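PDB 6CPU: phosphodiesterase from Candida albicans, which belongs to the HD-type phosphodiesterase clan and holds zinc and magnesium ions in a largely helical fold. Local coordinates for residues M1-L5 against I117-K121; L32-T36 against F95-I100; D41-P45 against L124-R130. One frame throughout, in Å; residues are numbered along the deposited sequence.

How the interactions relate
All three contacts belong to a four-stranded parallel sheet (order 2-1-3-4 across it) and the helices and loops flanking it. Interaction 2 is the buried one and is mostly apolar, its rings and leucines filling the space between helix 25-34 and the loop entering strand 100-103. Interactions 1 and 3 are only partly buried. Interaction 1 sets strand 2-6 against helix 110-124 on the other face of the sheet without a hydrogen bond, whereas interaction 3, next to helix 127-135, relies on charge and hydrogen bonds. Neighbouring contacts touch: Glu3 of interaction 1 pairs with Lys35 of interaction 2, and its backbone meets Pro45 of interaction 3.

Interaction 1 (M1-L5 against I117-K121); sequences MAEVL and ISSAK
Met1 lays its side chain along the strand-facing side of helix 110-124, overlapping Ile117, Ser118 and Lys121, residues one turn apart or adjacent. This is strand-to-helix packing in a parallel alpha/beta unit: strand 2-6 lies between strands 16-21 and 46-49 in a sheet of strand order 2-1-3-4, an order also found in flavodoxin-like folds, and helix 110-124 covers the face on which Ala2 and Val4 project. Residues 2-5 are extended (phi -88 to -118°, psi 118 to 152°), while 117-121 is regular helix, Lys121 N donating to Ile117 O at 2.9 Å. The contact is confined to the start of the strand, with CA atoms 6.7 Å apart for Met1 and Lys121 and 7.0 Å for Ala2 and Ile117; Glu3, Val4 and Leu5 are out of reach. Of the 256 Å² buried in total, Met1 supplies 108. Its chi1 of -124° lies between wells, with chi2 t (165°) and chi3 32°; in this conformation Met1 CE packs on Ile117 CG2 at 3.7 Å and Met1 SD comes within 3.8 Å of Ser118 CA. Ile117 (mt) points toward the strand and also takes Ala2, CB to CG2 at 3.9 Å, so its CG2 methyl touches both residues; Val15 and Val47 touch the same isoleucine. No hydrogen bond crosses the contact, and the sheet bonds of Ala2 run to Val15 and Asp17. Lys121, with chi1 to chi3 all t and chi4 m, lies extended beside the methionine, and its aliphatic CD comes tightly to 3.3 Å from Met1 CG.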
ATOM      1  N   MET A   1      18.820  22.470  -6.597  1.00 41.10           N
ATOM      2  CA  MET A   1      19.035  21.391  -5.579  1.00 40.52           C
ATOM      3  C   MET A   1      17.776  21.002  -4.767  1.00 36.14           C
ATOM      4  O   MET A   1      17.334  19.866  -4.842  1.00 38.38           O
ATOM      5  CB  MET A   1      20.189  21.758  -4.641  1.00 43.30           C
ATOM      6  CG  MET A   1      21.274  20.699  -4.612  1.00 45.29           C
ATOM      7  SD  MET A   1      22.839  21.190  -3.880  1.00 47.02           S
ATOM      8  CE  MET A   1      22.340  22.374  -2.633  1.00 46.79           C
ATOM      9  N   ALA A   2      17.217  21.922  -3.984  1.00 32.49           N
ATOM     10  CA  ALA A   2      16.073  21.607  -3.119  1.00 30.13           C
ATOM     11  C   ALA A   2      14.777  22.276  -3.568  1.00 28.84           C
ATOM     12  O   ALA A   2      14.790  23.334  -4.203  1.00 29.39           O
ATOM     13  CB  ALA A   2      16.371  22.010  -1.694  1.00 29.52           C
ATOM     14  N   GLU A   3      13.660  21.640  -3.237  1.00 26.44           N
ATOM     15  CA  GLU A   3      12.365  22.283  -3.293  1.00 25.68           C
ATOM     16  C   GLU A   3      12.175  22.963  -1.947  1.00 24.95           C
ATOM     17  O   GLU A   3      12.261  22.314  -0.900  1.00 24.12           O
ATOM     18  CB  GLU A   3      11.245  21.269  -3.544  1.00 25.55           C
ATOM     19  CG  GLU A   3       9.848  21.857  -3.371  1.00 26.84           C
ATOM     20  CD  GLU A   3       8.743  20.980  -3.935  1.00 28.27           C
ATOM     21  OE1 GLU A   3       8.850  20.548  -5.093  1.00 29.50           O
ATOM     22  OE2 GLU A   3       7.745  20.732  -3.224  1.00 29.01           O
ATOM     23  N   VAL A   4      11.924  24.268  -1.963  1.00 24.11           N
ATOM     24  CA  VAL A   4      11.813  25.036  -0.735  1.00 23.66           C
ATOM     25  C   VAL A   4      10.366  25.464  -0.546  1.00 24.41           C
ATOM     26  O   VAL A   4       9.745  26.013  -1.463  1.00 24.64           O
ATOM     27  CB  VAL A   4      12.752  26.263  -0.723  1.00 24.92           C
ATOM     28  CG1 VAL A   4      12.586  27.043   0.573  1.00 25.59           C
ATOM     29  CG2 VAL A   4      14.209  25.843  -0.915  1.00 25.69           C
ATOM     30  N   LEU A   5       9.836  25.175   0.637  1.00 22.66           N
ATOM     31  CA  LEU A   5       8.468  25.493   1.011  1.00 23.01           C
ATOM     32  C   LEU A   5       8.583  26.439   2.179  1.00 25.19           C
ATOM     33  O   LEU A   5       9.152  26.075   3.204  1.00 26.37           O
ATOM     34  CB  LEU A   5       7.723  24.230   1.421  1.00 22.19           C
ATOM     35  CG  LEU A   5       7.812  23.052   0.445  1.00 21.78           C
ATOM     36  CD1 LEU A   5       6.971  21.905   0.962  1.00 21.84           C
ATOM     37  CD2 LEU A   5       7.359  23.423  -0.955  1.00 21.31           C
ATOM     38  N   ILE A 117      22.045  19.250   2.169  1.00 30.73           N
ATOM     39  CA  ILE A 117      21.150  19.191   1.012  1.00 29.97           C
ATOM     40  C   ILE A 117      21.844  18.578  -0.203  1.00 29.41           C
ATOM     41  O   ILE A 117      21.241  17.782  -0.920  1.00 27.31           O
ATOM     42  CB  ILE A 117      20.561  20.576   0.667  1.00 31.32           C
ATOM     43  CG1 ILE A 117      19.611  21.019   1.780  1.00 32.82           C
ATOM     44  CG2 ILE A 117      19.806  20.538  -0.657  1.00 30.43           C
ATOM     45  CD1 ILE A 117      19.235  22.487   1.715  1.00 35.09           C
ATOM     46  N   SER A 118      23.106  18.938  -0.431  1.00 29.38           N
ATOM     47  CA  SER A 118      23.839  18.397  -1.574  1.00 30.20           C
ATOM     48  C   SER A 118      24.030  16.888  -1.445  1.00 28.76           C
ATOM     49  O   SER A 118      23.824  16.152  -2.407  1.00 29.25           O
ATOM     50  CB  SER A 118      25.201  19.068  -1.737  1.00 32.46           C
ATOM     51  OG  SER A 118      25.763  18.672  -2.981  1.00 36.40           O
ATOM     52  N   SER A 119      24.410  16.435  -0.256  1.00 28.30           N
ATOM     53  CA  SER A 119      24.574  15.004  -0.002  1.00 29.40           C
ATOM     54  C   SER A 119      23.253  14.270  -0.210  1.00 27.16           C
ATOM     55  O   SER A 119      23.220  13.245  -0.872  1.00 27.27           O
ATOM     56  CB  SER A 119      25.091  14.749   1.411  1.00 30.79           C
ATOM     57  OG  SER A 119      26.418  15.220   1.539  1.00 35.39           O
ATOM     58  N   ALA A 120      22.166  14.805   0.344  1.00 26.27           N
ATOM     59  CA  ALA A 120      20.851  14.188   0.179  1.00 25.30           C
ATOM     60  C   ALA A 120      20.420  14.137  -1.290  1.00 26.12           C
ATOM     61  O   ALA A 120      19.929  13.105  -1.774  1.00 24.02           O
ATOM     62  CB  ALA A 120      19.807  14.910   1.023  1.00 24.61           C
ATOM     63  N   LYS A 121      20.624  15.225  -2.025  1.00 26.85           N
ATOM     64  CA  LYS A 121      20.284  15.207  -3.444  1.00 29.61           C
ATOM     65  C   LYS A 121      21.025  14.099  -4.193  1.00 28.19           C
ATOM     66  O   LYS A 121      20.428  13.375  -4.992  1.00 26.12           O
ATOM     67  CB  LYS A 121      20.582  16.546  -4.104  1.00 32.77           C
ATOM     68  CG  LYS A 121      20.145  16.585  -5.557  1.00 37.67           C
ATOM     69  CD  LYS A 121      19.964  18.007  -6.042  1.00 41.89           C
ATOM     70  CE  LYS A 121      19.149  18.060  -7.323  1.00 44.68           C
ATOM     71  NZ  LYS A 121      19.886  17.414  -8.438  1.00 45.85           N
TER

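Interaction 2 (L32-T36 against F95-I100); sequences LFKKT and FTHLNI
Phe95, Leu32 and Leu98 bury 84, 76 and 55 Å² here and carry most of the 343 Å² contact, a helix-to-loop hydrophobic junction on one face of the parallel alpha/beta sheet. Leu32 and Phe33 lie on helix 25-34; the other segment runs from helix 84-94 to strand 100-103. Phe95 is the first residue to leave helical angles (phi -124°, psi 29°), followed by a 3-10 segment at 96-97, with Leu98 N hydrogen-bonded to Phe95 O at 3.1 Å. The CA atoms of Leu32 and Phe95 are 7.4 Å apart, and both side chains point toward the other segment. Phe95 (chi1 m, chi2 -72°) offers a face to Leu32 CB, a CH-pi contact 3.8 Å from CB to the ring centroid and 20° off the normal. The same ring turns its edge to the face of Phe33 in a T-shaped pair, centroids 4.8 Å apart and planes at 68°; Phe33 also stacks edge-to-face with Phe196. Leu32 and Leu98, both mt, meet at 3.8 Å through Leu32 CD2 and Leu98 CD1, a methyl that Lys35 CD also approaches at 3.9 Å, while the lysine's amine goes on to a salt bridge with Glu3. The polar link is water 1, which donates to Leu32 O at 2.8 Å and lies 2.7 Å from His97 NE2.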
ATOM      1  N   LEU A  32       1.908  19.013   0.483  1.00 18.45           N
ATOM      2  CA  LEU A  32       2.649  17.803   0.832  1.00 19.07           C
ATOM      3  C   LEU A  32       1.809  16.553   0.628  1.00 18.55           C
ATOM      4  O   LEU A  32       2.324  15.575   0.116  1.00 19.36           O
ATOM      5  CB  LEU A  32       3.161  17.865   2.274  1.00 18.49           C
ATOM      6  CG  LEU A  32       4.189  18.952   2.554  1.00 18.22           C
ATOM      7  CD1 LEU A  32       4.501  18.916   4.029  1.00 18.57           C
ATOM      8  CD2 LEU A  32       5.454  18.764   1.733  1.00 19.30           C
ATOM      9  N   PHE A  33       0.529  16.575   1.032  1.00 18.79           N
ATOM     10  CA  PHE A  33      -0.355  15.394   0.856  1.00 19.50           C
ATOM     11  C   PHE A  33      -0.468  14.983  -0.614  1.00 19.00           C
ATOM     12  O   PHE A  33      -0.572  13.791  -0.911  1.00 20.47           O
ATOM     13  CB  PHE A  33      -1.756  15.627   1.427  1.00 20.44           C
ATOM     14  CG  PHE A  33      -1.895  15.311   2.899  1.00 20.24           C
ATOM     15  CD1 PHE A  33      -1.578  14.055   3.404  1.00 19.84           C
ATOM     16  CD2 PHE A  33      -2.393  16.268   3.779  1.00 20.50           C
ATOM     17  CE1 PHE A  33      -1.721  13.775   4.752  1.00 20.26           C
ATOM     18  CE2 PHE A  33      -2.551  15.984   5.116  1.00 20.04           C
ATOM     19  CZ  PHE A  33      -2.220  14.741   5.610  1.00 19.68           C
ATOM     20  N   LYS A  34      -0.451  15.964  -1.520  1.00 19.44           N
ATOM     21  CA  LYS A  34      -0.636  15.707  -2.947  1.00 20.45           C
ATOM     22  C   LYS A  34       0.580  15.084  -3.628  1.00 21.39           C
ATOM     23  O   LYS A  34       0.452  14.538  -4.727  1.00 20.74           O
ATOM     24  CB  LYS A  34      -1.050  16.991  -3.678  1.00 21.74           C
ATOM     25  CG  LYS A  34      -2.501  17.349  -3.411  1.00 22.96           C
ATOM     26  CD  LYS A  34      -3.031  18.437  -4.325  1.00 25.51           C
ATOM     27  CE  LYS A  34      -2.542  19.801  -3.912  1.00 28.15           C
ATOM     28  NZ  LYS A  34      -3.351  20.858  -4.589  1.00 29.55           N
ATOM     29  N   LYS A  35       1.739  15.127  -2.973  1.00 22.02           N
ATOM     30  CA  LYS A  35       2.961  14.549  -3.545  1.00 22.69           C
ATOM     31  C   LYS A  35       2.880  13.053  -3.900  1.00 21.66           C
ATOM     32  O   LYS A  35       3.534  12.602  -4.868  1.00 22.41           O
ATOM     33  CB  LYS A  35       4.162  14.852  -2.650  1.00 23.65           C
ATOM     34  CG  LYS A  35       4.507  16.331  -2.735  1.00 25.17           C
ATOM     35  CD  LYS A  35       5.797  16.671  -2.047  1.00 27.64           C
ATOM     36  CE  LYS A  35       6.184  18.105  -2.345  1.00 28.52           C
ATOM     37  NZ  LYS A  35       6.784  18.246  -3.698  1.00 29.16           N
ATOM     38  N   THR A  36       2.063  12.287  -3.173  1.00 18.96           N
ATOM     39  CA  THR A  36       1.909  10.867  -3.465  1.00 19.60           C
ATOM     40  C   THR A  36       0.809  10.568  -4.522  1.00 19.22           C
ATOM     41  O   THR A  36       0.381   9.417  -4.684  1.00 18.83           O
ATOM     42  CB  THR A  36       1.719  10.061  -2.163  1.00 19.84           C
ATOM     43  OG1 THR A  36       0.667  10.635  -1.378  1.00 19.75           O
ATOM     44  CG2 THR A  36       3.000  10.076  -1.381  1.00 20.28           C
ATOM     45  N   PHE A  95       4.905  13.273   7.387  1.00 18.94           N
ATOM     46  CA  PHE A  95       5.600  13.479   6.097  1.00 19.12           C
ATOM     47  C   PHE A  95       7.048  12.988   6.098  1.00 20.40           C
ATOM     48  O   PHE A  95       7.902  13.452   5.330  1.00 21.29           O
ATOM     49  CB  PHE A  95       5.413  14.932   5.632  1.00 18.26           C
ATOM     50  CG  PHE A  95       3.975  15.276   5.422  1.00 19.27           C
ATOM     51  CD1 PHE A  95       3.284  14.761   4.330  1.00 18.67           C
ATOM     52  CD2 PHE A  95       3.271  16.034   6.356  1.00 19.64           C
ATOM     53  CE1 PHE A  95       1.941  15.017   4.156  1.00 19.34           C
ATOM     54  CE2 PHE A  95       1.926  16.300   6.177  1.00 19.93           C
ATOM     55  CZ  PHE A  95       1.255  15.802   5.075  1.00 19.38           C
ATOM     56  N   THR A  96       7.282  11.980   6.924  1.00 22.03           N
ATOM     57  CA  THR A  96       8.566  11.288   7.017  1.00 24.56           C
ATOM     58  C   THR A  96       9.048  10.841   5.628  1.00 24.07           C
ATOM     59  O   THR A  96      10.221  10.982   5.279  1.00 26.04           O
ATOM     60  CB  THR A  96       8.470  10.078   8.013  1.00 26.69           C
ATOM     61  OG1 THR A  96       9.747   9.449   8.142  1.00 31.34           O
ATOM     62  CG2 THR A  96       7.450   9.022   7.575  1.00 27.60           C
ATOM     63  N   HIS A  97       8.107  10.365   4.821  1.00 22.85           N
ATOM     64  CA  HIS A  97       8.389   9.814   3.493  1.00 22.55           C
ATOM     65  C   HIS A  97       8.910  10.813   2.458  1.00 23.18           C
ATOM     66  O   HIS A  97       9.336  10.394   1.387  1.00 23.63           O
ATOM     67  CB  HIS A  97       7.129   9.130   2.937  1.00 21.31           C
ATOM     68  CG  HIS A  97       5.978  10.063   2.713  1.00 19.72           C
ATOM     69  ND1 HIS A  97       5.181  10.523   3.741  1.00 19.48           N
ATOM     70  CD2 HIS A  97       5.469  10.600   1.576  1.00 18.60           C
ATOM     71  CE1 HIS A  97       4.258  11.332   3.253  1.00 19.07           C
ATOM     72  NE2 HIS A  97       4.384  11.361   1.937  1.00 18.99           N
ATOM     73  N   LEU A  98       8.896  12.110   2.775  1.00 22.20           N
ATOM     74  CA  LEU A  98       9.254  13.161   1.818  1.00 22.89           C
ATOM     75  C   LEU A  98      10.644  13.817   1.924  1.00 23.98           C
ATOM     76  O   LEU A  98      10.872  14.846   1.278  1.00 25.04           O
ATOM     77  CB  LEU A  98       8.179  14.263   1.858  1.00 22.60           C
ATOM     78  CG  LEU A  98       6.787  13.842   1.394  1.00 22.44           C
ATOM     79  CD1 LEU A  98       5.829  15.022   1.491  1.00 21.89           C
ATOM     80  CD2 LEU A  98       6.827  13.312  -0.032  1.00 24.09           C
ATOM     81  N   ASN A  99      11.552  13.265   2.715  1.00 21.83           N
ATOM     82  CA  ASN A  99      12.958  13.757   2.776  1.00 20.92           C
ATOM     83  C   ASN A  99      13.045  15.243   3.106  1.00 21.02           C
ATOM     84  O   ASN A  99      13.624  16.020   2.347  1.00 19.58           O
ATOM     85  CB  ASN A  99      13.683  13.483   1.468  1.00 21.80           C
ATOM     86  CG  ASN A  99      13.457  12.083   0.980  1.00 22.17           C
ATOM     87  OD1 ASN A  99      13.870  11.119   1.637  1.00 22.29           O
ATOM     88  ND2 ASN A  99      12.769  11.952  -0.159  1.00 20.96           N
ATOM     89  N   ILE A 100      12.431  15.620   4.226  1.00 20.29           N
ATOM     90  CA  ILE A 100      12.286  17.031   4.596  1.00 21.41           C
ATOM     91  C   ILE A 100      13.343  17.454   5.618  1.00 23.18           C
ATOM     92  O   ILE A 100      13.589  16.735   6.591  1.00 22.10           O
ATOM     93  CB  ILE A 100      10.882  17.307   5.166  1.00 21.62           C
ATOM     94  CG1 ILE A 100       9.822  17.198   4.064  1.00 21.60           C
ATOM     95  CG2 ILE A 100      10.827  18.674   5.834  1.00 22.89           C
ATOM     96  CD1 ILE A 100       8.399  17.048   4.558  1.00 22.05           C
TER
HETATM   97  O   HOH W   1       2.528  12.806   0.550  1.00 19.20           O

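Interaction 3 (D41-P45 against L124-R130); sequences DSNVP and LTNRISR
A salt-bridge network ties the irregular loop 41-45, which leads into strand 46-49, to the start of helix 127-135. Asp41 (chi1 m) points toward the helix, and its OD2 receives Arg127 NH1 at 2.9 Å, Arg130 NE at 3.0 Å and Arg130 NH2 at 3.1 Å, all near the guanidinium planes. The register is Asp41 with Arg127 (CA atoms 7.9 Å apart) and Asn43 with Leu124 (5.0 Å). Among the neutral hydrogen bonds, Asn43 ND2 donates to Thr125 O at 3.3 Å, and water 2 donates to Asn43 O (2.7 Å) and Thr125 OG1 (2.8 Å). Asn126 is the helix N-cap, its OD1 taking Ser129 N at 3.1 Å; Arg130 NH1 reaches back to Leu124 O at 2.8 Å. Apolar contact is slight: Pro45 CD to Leu124 CD1, 4.3 Å. Both arginines have second acidic partners, Glu486 for Arg127 and Asp505 for Arg130, and Asp41 OD1 accepts from Gly270 N, while Arg127 also binds Asn271. Charge is thus shared among several chain segments within a partly buried site.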
ATOM      1  N   ASP A  41       8.839   8.362  -7.132  1.00 21.30           N
ATOM      2  CA  ASP A  41       9.340   8.756  -5.799  1.00 21.58           C
ATOM      3  C   ASP A  41       9.714  10.236  -5.804  1.00 22.50           C
ATOM      4  O   ASP A  41      10.253  10.722  -6.792  1.00 22.57           O
ATOM      5  CB  ASP A  41      10.608   7.968  -5.417  1.00 21.20           C
ATOM      6  CG  ASP A  41      10.395   6.464  -5.347  1.00 21.16           C
ATOM      7  OD1 ASP A  41       9.378   6.022  -4.768  1.00 20.30           O
ATOM      8  OD2 ASP A  41      11.268   5.716  -5.878  1.00 19.83           O
ATOM      9  N   SER A  42       9.458  10.951  -4.704  1.00 23.40           N
ATOM     10  CA  SER A  42      10.040  12.282  -4.521  1.00 25.40           C
ATOM     11  C   SER A  42      11.546  12.084  -4.510  1.00 24.61           C
ATOM     12  O   SER A  42      12.053  11.239  -3.774  1.00 24.68           O
ATOM     13  CB  SER A  42       9.573  12.925  -3.209  1.00 27.16           C
ATOM     14  OG  SER A  42       9.935  14.300  -3.165  1.00 31.17           O
ATOM     15  N   ASN A  43      12.262  12.818  -5.355  1.00 23.83           N
ATOM     16  CA  ASN A  43      13.691  12.565  -5.521  1.00 24.94           C
ATOM     17  C   ASN A  43      14.571  13.801  -5.354  1.00 24.36           C
ATOM     18  O   ASN A  43      15.712  13.834  -5.816  1.00 22.73           O
ATOM     19  CB  ASN A  43      13.949  11.856  -6.851  1.00 26.35           C
ATOM     20  CG  ASN A  43      13.847  12.777  -8.033  1.00 28.49           C
ATOM     21  OD1 ASN A  43      13.141  13.786  -7.990  1.00 28.24           O
ATOM     22  ND2 ASN A  43      14.571  12.446  -9.105  1.00 31.30           N
ATOM     23  N   VAL A  44      14.032  14.805  -4.674  1.00 24.48           N
ATOM     24  CA  VAL A  44      14.790  16.005  -4.322  1.00 25.99           C
ATOM     25  C   VAL A  44      14.564  16.291  -2.841  1.00 24.92           C
ATOM     26  O   VAL A  44      13.478  16.002  -2.311  1.00 25.35           O
ATOM     27  CB  VAL A  44      14.378  17.246  -5.160  1.00 28.00           C
ATOM     28  CG1 VAL A  44      14.799  17.068  -6.620  1.00 29.88           C
ATOM     29  CG2 VAL A  44      12.893  17.530  -5.064  1.00 29.06           C
ATOM     30  N   PRO A  45      15.569  16.851  -2.159  1.00 23.96           N
ATOM     31  CA  PRO A  45      15.320  17.226  -0.775  1.00 23.72           C
ATOM     32  C   PRO A  45      14.329  18.374  -0.707  1.00 22.38           C
ATOM     33  O   PRO A  45      14.318  19.232  -1.605  1.00 22.27           O
ATOM     34  CB  PRO A  45      16.681  17.678  -0.262  1.00 24.81           C
ATOM     35  CG  PRO A  45      17.672  17.214  -1.258  1.00 25.70           C
ATOM     36  CD  PRO A  45      16.966  17.064  -2.560  1.00 25.13           C
ATOM     37  N   LEU A 124      19.342  10.803  -3.436  1.00 21.05           N
ATOM     38  CA  LEU A 124      17.923  10.653  -3.762  1.00 20.40           C
ATOM     39  C   LEU A 124      17.623  10.612  -5.246  1.00 20.05           C
ATOM     40  O   LEU A 124      16.592  10.131  -5.634  1.00 19.11           O
ATOM     41  CB  LEU A 124      17.103  11.793  -3.159  1.00 20.84           C
ATOM     42  CG  LEU A 124      16.915  11.715  -1.643  1.00 20.99           C
ATOM     43  CD1 LEU A 124      16.380  13.041  -1.128  1.00 21.86           C
ATOM     44  CD2 LEU A 124      15.997  10.583  -1.238  1.00 21.00           C
ATOM     45  N   THR A 125      18.510  11.155  -6.076  1.00 20.90           N
ATOM     46  CA  THR A 125      18.181  11.328  -7.485  1.00 21.51           C
ATOM     47  C   THR A 125      17.775  10.035  -8.179  1.00 20.61           C
ATOM     48  O   THR A 125      16.780  10.013  -8.916  1.00 20.79           O
ATOM     49  CB  THR A 125      19.353  11.995  -8.240  1.00 21.75           C
ATOM     50  OG1 THR A 125      19.624  13.260  -7.633  1.00 22.84           O
ATOM     51  CG2 THR A 125      19.015  12.200  -9.717  1.00 22.65           C
ATOM     52  N   ASN A 126      18.535   8.969  -7.931  1.00 20.75           N
ATOM     53  CA  ASN A 126      18.402   7.707  -8.648  1.00 21.57           C
ATOM     54  C   ASN A 126      17.661   6.648  -7.842  1.00 21.42           C
ATOM     55  O   ASN A 126      17.895   6.484  -6.639  1.00 21.73           O
ATOM     56  CB  ASN A 126      19.792   7.189  -9.064  1.00 22.27           C
ATOM     57  CG  ASN A 126      19.739   5.820  -9.712  1.00 23.99           C
ATOM     58  OD1 ASN A 126      19.737   4.799  -9.033  1.00 21.91           O
ATOM     59  ND2 ASN A 126      19.722   5.792 -11.049  1.00 25.69           N
ATOM     60  N   ARG A 127      16.746   5.959  -8.521  1.00 20.67           N
ATOM     61  CA  ARG A 127      15.882   4.935  -7.933  1.00 20.11           C
ATOM     62  C   ARG A 127      16.645   3.833  -7.225  1.00 20.05           C
ATOM     63  O   ARG A 127      16.254   3.384  -6.145  1.00 17.25           O
ATOM     64  CB  ARG A 127      14.982   4.347  -9.030  1.00 20.46           C
ATOM     65  CG  ARG A 127      14.227   3.073  -8.697  1.00 19.58           C
ATOM     66  CD  ARG A 127      13.095   3.271  -7.697  1.00 19.99           C
ATOM     67  NE  ARG A 127      12.540   1.987  -7.297  1.00 19.38           N
ATOM     68  CZ  ARG A 127      11.659   1.798  -6.314  1.00 19.25           C
ATOM     69  NH1 ARG A 127      11.178   2.822  -5.613  1.00 18.46           N
ATOM     70  NH2 ARG A 127      11.250   0.576  -6.040  1.00 19.99           N
ATOM     71  N   ILE A 128      17.752   3.397  -7.817  1.00 19.03           N
ATOM     72  CA  ILE A 128      18.504   2.304  -7.234  1.00 19.38           C
ATOM     73  C   ILE A 128      19.221   2.786  -5.981  1.00 18.10           C
ATOM     74  O   ILE A 128      19.280   2.057  -4.992  1.00 20.25           O
ATOM     75  CB  ILE A 128      19.499   1.679  -8.251  1.00 19.23           C
ATOM     76  CG1 ILE A 128      18.754   1.255  -9.528  1.00 19.43           C
ATOM     77  CG2 ILE A 128      20.228   0.500  -7.638  1.00 19.71           C
ATOM     78  CD1 ILE A 128      17.697   0.189  -9.370  1.00 19.68           C
ATOM     79  N   SER A 129      19.738   4.011  -6.012  1.00 18.21           N
ATOM     80  CA  SER A 129      20.297   4.651  -4.814  1.00 18.08           C
ATOM     81  C   SER A 129      19.241   4.728  -3.691  1.00 17.97           C
ATOM     82  O   SER A 129      19.534   4.441  -2.523  1.00 17.54           O
ATOM     83  CB  SER A 129      20.780   6.056  -5.150  1.00 18.29           C
ATOM     84  OG  SER A 129      21.450   6.682  -4.070  1.00 18.41           O
ATOM     85  N   ARG A 130      18.037   5.138  -4.061  1.00 17.27           N
ATOM     86  CA  ARG A 130      16.945   5.314  -3.079  1.00 17.72           C
ATOM     87  C   ARG A 130      16.590   4.008  -2.363  1.00 18.33           C
ATOM     88  O   ARG A 130      16.427   3.979  -1.136  1.00 17.03           O
ATOM     89  CB  ARG A 130      15.706   5.889  -3.735  1.00 18.15           C
ATOM     90  CG  ARG A 130      15.803   7.354  -4.101  1.00 17.97           C
ATOM     91  CD  ARG A 130      14.450   7.962  -4.438  1.00 18.54           C
ATOM     92  NE  ARG A 130      13.777   7.368  -5.591  1.00 19.54           N
ATOM     93  CZ  ARG A 130      14.014   7.671  -6.867  1.00 20.16           C
ATOM     94  NH1 ARG A 130      14.965   8.535  -7.209  1.00 19.78           N
ATOM     95  NH2 ARG A 130      13.294   7.068  -7.811  1.00 20.29           N
TER
HETATM   96  O   HOH W   2      17.478  15.114  -7.444  1.00 38.41           O